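Local coordinates for protein TCR beta chain (Gallus gallus, PDB 6LIR) that forms the beta subunit of the chicken alpha-beta T-cell receptor, which probably recognises peptide antigens held by MHC molecules, at residues Y32-G37 with I85-S90; K136-C141 with R184-A189. All blocks are in the same frame, centred on the assembly; numbering follows the deposited sequence.

Interaction 1 (Y32-G37 with I85-S90); sequences YLQQPG and IYFCAS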
loop_
_atom_site.group_PDB
_atom_site.type_symbol
_atom_site.label_atom_id
_atom_site.label_comp_id
_atom_site.label_asym_id
_atom_site.label_seq_id
_atom_site.Cartn_x
_atom_site.Cartn_y
_atom_site.Cartn_z
ATOM N N TYR B 32 -10.847 -12.243 -6.694
ATOM C CA TYR B 32 -9.449 -12.544 -6.957
ATOM C C TYR B 32 -8.712 -12.660 -5.635
ATOM O O TYR B 32 -9.068 -12.008 -4.649
ATOM C CB TYR B 32 -8.786 -11.456 -7.815
ATOM C CG TYR B 32 -9.005 -11.612 -9.299
ATOM C CD1 TYR B 32 -8.162 -12.412 -10.061
ATOM C CD2 TYR B 32 -10.051 -10.959 -9.944
ATOM C CE1 TYR B 32 -8.356 -12.563 -11.421
ATOM C CE2 TYR B 32 -10.252 -11.104 -11.310
ATOM C CZ TYR B 32 -9.397 -11.907 -12.042
ATOM O OH TYR B 32 -9.579 -12.068 -13.396
ATOM N N LEU B 33 -7.683 -13.496 -5.615
ATOM C CA LEU B 33 -6.884 -13.713 -4.420
ATOM C C LEU B 33 -5.477 -13.200 -4.673
ATOM O O LEU B 33 -4.854 -13.555 -5.680
ATOM C CB LEU B 33 -6.844 -15.198 -4.056
ATOM C CG LEU B 33 -6.231 -15.582 -2.710
ATOM C CD1 LEU B 33 -7.330 -15.805 -1.693
ATOM C CD2 LEU B 33 -5.375 -16.830 -2.852
ATOM N N GLN B 34 -4.988 -12.362 -3.766
ATOM C CA GLN B 34 -3.621 -11.858 -3.808
ATOM C C GLN B 34 -2.889 -12.333 -2.565
ATOM O O GLN B 34 -3.270 -11.979 -1.444
ATOM C CB GLN B 34 -3.588 -10.332 -3.899
ATOM C CG GLN B 34 -2.171 -9.766 -4.011
ATOM C CD GLN B 34 -2.127 -8.258 -3.889
ATOM O OE1 GLN B 34 -2.298 -7.706 -2.802
ATOM N NE2 GLN B 34 -1.894 -7.583 -5.008
ATOM N N GLN B 35 -1.853 -13.137 -2.762
ATOM C CA GLN B 35 -0.948 -13.487 -1.682
ATOM C C GLN B 35 0.472 -13.141 -2.100
ATOM O O GLN B 35 0.773 -13.099 -3.299
ATOM C CB GLN B 35 -1.061 -14.979 -1.333
ATOM C CG GLN B 35 -2.444 -15.362 -0.813
ATOM C CD GLN B 35 -2.611 -16.854 -0.600
ATOM O OE1 GLN B 35 -2.285 -17.663 -1.472
ATOM N NE2 GLN B 35 -3.135 -17.227 0.563
ATOM N N PRO B 36 1.360 -12.850 -1.129
ATOM C CA PRO B 36 2.742 -12.463 -1.461
ATOM C C PRO B 36 3.400 -13.340 -2.515
ATOM O O PRO B 36 3.532 -14.554 -2.334
ATOM C CB PRO B 36 3.463 -12.573 -0.114
ATOM C CG PRO B 36 2.399 -12.260 0.886
ATOM C CD PRO B 36 1.117 -12.827 0.326
ATOM N N GLY B 37 3.815 -12.726 -3.620
ATOM C CA GLY B 37 4.498 -13.451 -4.674
ATOM C C GLY B 37 3.667 -14.498 -5.377
ATOM O O GLY B 37 4.227 -15.447 -5.933
ATOM N N ILE B 85 -5.321 -11.030 0.710
ATOM C CA ILE B 85 -6.077 -9.852 0.313
ATOM C C ILE B 85 -6.977 -10.260 -0.842
ATOM O O ILE B 85 -6.508 -10.830 -1.837
ATOM C CB ILE B 85 -5.155 -8.688 -0.088
ATOM C CG1 ILE B 85 -4.176 -8.364 1.041
ATOM C CG2 ILE B 85 -5.979 -7.453 -0.439
ATOM C CD1 ILE B 85 -3.291 -7.164 0.756
ATOM N N TYR B 86 -8.268 -9.987 -0.709
ATOM C CA TYR B 86 -9.268 -10.414 -1.677
ATOM C C TYR B 86 -9.717 -9.197 -2.465
ATOM O O TYR B 86 -10.040 -8.160 -1.877
ATOM C CB TYR B 86 -10.472 -11.066 -0.986
ATOM C CG TYR B 86 -10.185 -12.418 -0.374
ATOM C CD1 TYR B 86 -9.456 -12.529 0.801
ATOM C CD2 TYR B 86 -10.648 -13.584 -0.970
ATOM C CE1 TYR B 86 -9.190 -13.760 1.365
ATOM C CE2 TYR B 86 -10.389 -14.825 -0.409
ATOM C CZ TYR B 86 -9.658 -14.903 0.758
ATOM O OH TYR B 86 -9.386 -16.128 1.326
ATOM N N PHE B 87 -9.734 -9.321 -3.787
ATOM C CA PHE B 87 -10.136 -8.224 -4.651
ATOM C C PHE B 87 -11.358 -8.642 -5.449
ATOM O O PHE B 87 -11.349 -9.686 -6.109
ATOM C CB PHE B 87 -9.000 -7.820 -5.600
ATOM C CG PHE B 87 -7.907 -7.023 -4.938
ATOM C CD1 PHE B 87 -8.075 -5.669 -4.690
ATOM C CD2 PHE B 87 -6.710 -7.623 -4.572
ATOM C CE1 PHE B 87 -7.073 -4.927 -4.082
ATOM C CE2 PHE B 87 -5.700 -6.883 -3.965
ATOM C CZ PHE B 87 -5.884 -5.536 -3.721
ATOM N N CYS B 88 -12.402 -7.831 -5.375
ATOM C CA CYS B 88 -13.542 -7.948 -6.265
ATOM C C CYS B 88 -13.326 -7.066 -7.482
ATOM O O CYS B 88 -12.751 -5.978 -7.382
ATOM C CB CYS B 88 -14.842 -7.561 -5.572
ATOM S SG CYS B 88 -16.185 -7.342 -6.740
ATOM N N ALA B 89 -13.779 -7.543 -8.636
ATOM C CA ALA B 89 -13.618 -6.794 -9.868
ATOM C C ALA B 89 -14.861 -6.975 -10.719
ATOM O O ALA B 89 -15.603 -7.947 -10.572
ATOM C CB ALA B 89 -12.371 -7.247 -10.641
ATOM N N SER B 90 -15.087 -6.015 -11.614
ATOM C CA SER B 90 -16.231 -6.072 -12.509
ATOM C C SER B 90 -15.852 -5.529 -13.879
ATOM O O SER B 90 -14.875 -4.793 -14.033
ATOM C CB SER B 90 -17.417 -5.282 -11.945
ATOM O OG SER B 90 -17.321 -3.913 -12.303
#
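Tyr-32 and Phe-87 form a hydrogen-bonded antiparallel pair, and so do Gln-34 and Ile-85. Tyr-32 N donates to Phe-87 O at 2.7 Å, and Phe-87 N returns a bond to Tyr-32 O. Gln-34 N to Ile-85 O is 2.9 Å; Ile-85 N to Gln-34 O is longer, at 3.1 Å. Tyr-32 O also receives a CA-H...O contact from Tyr-86 CA at 3.4 Å.

The apolar contacts lie on two faces. On one, Leu-33 and Tyr-86 run side by side. Leu-33 CG is anti to the backbone N (chi1 -171°), and its CD1 sits over one face of the Tyr-86 ring, 3.5 Å from CE2. Tyr-86 OH is held by His-82 O. On the other, Tyr-32 CB meets Phe-87 CB at 4.3 Å, and Phe-87 O lies at the edge of the Tyr-32 ring. The Gln-34 chain crosses Phe-87 obliquely, its CB 4.0 Å from Phe-87 CE2. This face turns to the TCR alpha chain, where Phe-99 of that chain meets the Tyr-32 ring edge-to-face. Cys-88 turns away from segment 32-37 and is disulfide-bonded to Cys-20. This is the pairing of strands C and F in an immunoglobulin V domain, in the sheet that meets the TCR alpha chain.

Interaction 2 (K136-C141 with R184-A189); sequences KATLVC and RLRISA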
loop_
_atom_site.group_PDB
_atom_site.type_symbol
_atom_site.label_atom_id
_atom_site.label_comp_id
_atom_site.label_asym_id
_atom_site.label_seq_id
_atom_site.Cartn_x
_atom_site.Cartn_y
_atom_site.Cartn_z
ATOM N N LYS B 136 10.342 22.587 8.790
ATOM C CA LYS B 136 9.279 21.610 8.635
ATOM C C LYS B 136 9.095 20.865 9.947
ATOM O O LYS B 136 10.027 20.735 10.743
ATOM C CB LYS B 136 9.582 20.596 7.517
ATOM C CG LYS B 136 9.881 21.205 6.161
ATOM C CD LYS B 136 10.485 20.172 5.222
ATOM C CE LYS B 136 11.057 20.828 3.977
ATOM N NZ LYS B 136 11.741 19.838 3.099
ATOM N N ALA B 137 7.875 20.383 10.165
ATOM C CA ALA B 137 7.542 19.556 11.315
ATOM C C ALA B 137 7.144 18.174 10.827
ATOM O O ALA B 137 6.240 18.043 9.995
ATOM C CB ALA B 137 6.411 20.177 12.144
ATOM N N THR B 138 7.806 17.144 11.341
ATOM C CA THR B 138 7.408 15.776 11.053
ATOM C C THR B 138 6.622 15.252 12.246
ATOM O O THR B 138 7.132 15.225 13.371
ATOM C CB THR B 138 8.617 14.883 10.773
ATOM O OG1 THR B 138 9.382 15.423 9.688
ATOM C CG2 THR B 138 8.162 13.472 10.410
ATOM N N LEU B 139 5.392 14.825 11.991
ATOM C CA LEU B 139 4.530 14.242 13.007
ATOM C C LEU B 139 4.536 12.736 12.804
ATOM O O LEU B 139 4.154 12.250 11.732
ATOM C CB LEU B 139 3.106 14.788 12.909
ATOM C CG LEU B 139 2.922 16.303 12.840
ATOM C CD1 LEU B 139 1.443 16.642 12.702
ATOM C CD2 LEU B 139 3.510 16.961 14.069
ATOM N N VAL B 140 4.989 12.003 13.812
ATOM C CA VAL B 140 5.067 10.555 13.728
ATOM C C VAL B 140 3.937 9.969 14.556
ATOM O O VAL B 140 3.867 10.172 15.775
ATOM C CB VAL B 140 6.433 10.042 14.201
ATOM C CG1 VAL B 140 6.547 8.551 13.949
ATOM C CG2 VAL B 140 7.546 10.798 13.485
ATOM N N CYS B 141 3.053 9.239 13.891
ATOM C CA CYS B 141 2.022 8.462 14.553
ATOM C C CYS B 141 2.480 7.017 14.623
ATOM O O CYS B 141 2.860 6.437 13.602
ATOM C CB CYS B 141 0.701 8.573 13.793
ATOM S SG CYS B 141 -0.642 7.623 14.498
ATOM N N ARG B 184 4.212 8.870 9.098
ATOM C CA ARG B 184 4.783 10.196 9.265
ATOM C C ARG B 184 4.031 11.173 8.379
ATOM O O ARG B 184 3.790 10.887 7.201
ATOM C CB ARG B 184 6.279 10.194 8.938
ATOM C CG ARG B 184 7.111 9.459 9.977
ATOM C CD ARG B 184 8.050 8.433 9.350
ATOM N NE ARG B 184 7.336 7.444 8.555
ATOM C CZ ARG B 184 7.606 6.142 8.551
ATOM N NH1 ARG B 184 8.575 5.650 9.311
ATOM N NH2 ARG B 184 6.897 5.331 7.786
ATOM N N LEU B 185 3.625 12.299 8.956
ATOM C CA LEU B 185 3.101 13.435 8.206
ATOM C C LEU B 185 4.071 14.594 8.390
ATOM O O LEU B 185 4.215 15.118 9.500
ATOM C CB LEU B 185 1.696 13.809 8.677
ATOM C CG LEU B 185 1.171 15.185 8.251
ATOM C CD1 LEU B 185 1.132 15.318 6.730
ATOM C CD2 LEU B 185 -0.206 15.460 8.855
ATOM N N ARG B 186 4.740 14.987 7.310
ATOM C CA ARG B 186 5.670 16.111 7.336
ATOM C C ARG B 186 4.994 17.340 6.745
ATOM O O ARG B 186 4.472 17.288 5.627
ATOM C CB ARG B 186 6.958 15.790 6.575
ATOM C CG ARG B 186 8.111 16.736 6.934
ATOM C CD ARG B 186 9.458 16.275 6.391
ATOM N NE ARG B 186 10.564 16.864 7.152
ATOM C CZ ARG B 186 11.825 16.922 6.730
ATOM N NH1 ARG B 186 12.154 16.431 5.544
ATOM N NH2 ARG B 186 12.759 17.475 7.495
ATOM N N ILE B 187 4.980 18.436 7.508
ATOM C CA ILE B 187 4.318 19.663 7.090
ATOM C C ILE B 187 5.278 20.837 7.234
ATOM O O ILE B 187 6.274 20.771 7.957
ATOM C CB ILE B 187 3.041 19.923 7.912
ATOM C CG1 ILE B 187 3.405 20.044 9.392
ATOM C CG2 ILE B 187 2.026 18.806 7.695
ATOM C CD1 ILE B 187 2.222 20.227 10.301
ATOM N N SER B 188 4.960 21.923 6.529
ATOM C CA SER B 188 5.714 23.162 6.663
ATOM C C SER B 188 5.584 23.721 8.078
ATOM O O SER B 188 4.607 23.464 8.785
ATOM C CB SER B 188 5.228 24.190 5.643
ATOM O OG SER B 188 3.938 24.659 5.990
ATOM N N ALA B 189 6.605 24.477 8.500
ATOM C CA ALA B 189 6.555 25.133 9.805
ATOM C C ALA B 189 5.347 26.061 9.932
ATOM O O ALA B 189 4.707 26.111 10.990
ATOM C CB ALA B 189 7.855 25.899 10.051
#
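Strands 136-141 and 184-188 run antiparallel, 162° between their directions, with four backbone hydrogen bonds linking Ala-137 to Ile-187 and Leu-139 to Leu-185. They are strands B and E of the immunoglobulin constant domain. Each bond is 2.8 Å, as in Leu-139 N to Leu-185 O. Arg-186 CA also approaches Ala-137 O at 3.3 Å in a CA-H...O contact.

The apolar face looks into the sandwich. There Leu-139 CD1 meets Leu-185 CD2 at 4.3 Å, and Ala-137 CB meets Ile-187 CG1 at 4.1 Å. Trp-155 and Phe-199 of the facing sheet pack on the leucines. Cys-141 is joined to Cys-201 across the core.

The other face meets the TCR alpha chain. Val-140 and Arg-184 lie side by side, with Val-140 CG2 3.8 Å from Arg-184 CG; the Arg-184 chain bends at chi2 (129°) and chi3, which leads its guanidinium away to a salt bridge with Asp-169. Arg-186 reaches out to Glu-130 and to Asp-135 of the alpha chain. Lys-136 NZ pairs with Glu-164 of the alpha chain, which probably eases its nearness to like-charged Arg-186. Further back along that side chain, Lys-136 CD lies over one face of the Arg-186 guanidinium, 3.8 Å from Arg-186 CZ.

From the N terminus, the chain reaches interaction 1 first. Segment 85-90 returns to 32-37 and closes a loop of 47 intervening residues, 26 of them in strands. Strand 100-110 then completes the variable domain, and the chain passes into the constant domain. There 184-189 returns to 136-141 and closes interaction 2 over 42 residues. The two closures are in series; they neither nest nor cross. Interactions 1 and 2 lie on opposite sides of the chain's centre, their own centres about 33 Å apart and their nearest atoms about 18 Å. Interaction 1 joins neighbouring strands in the six-stranded variable sheet; interaction 2 does so in a four-stranded constant sheet. Both sheets meet the TCR alpha chain.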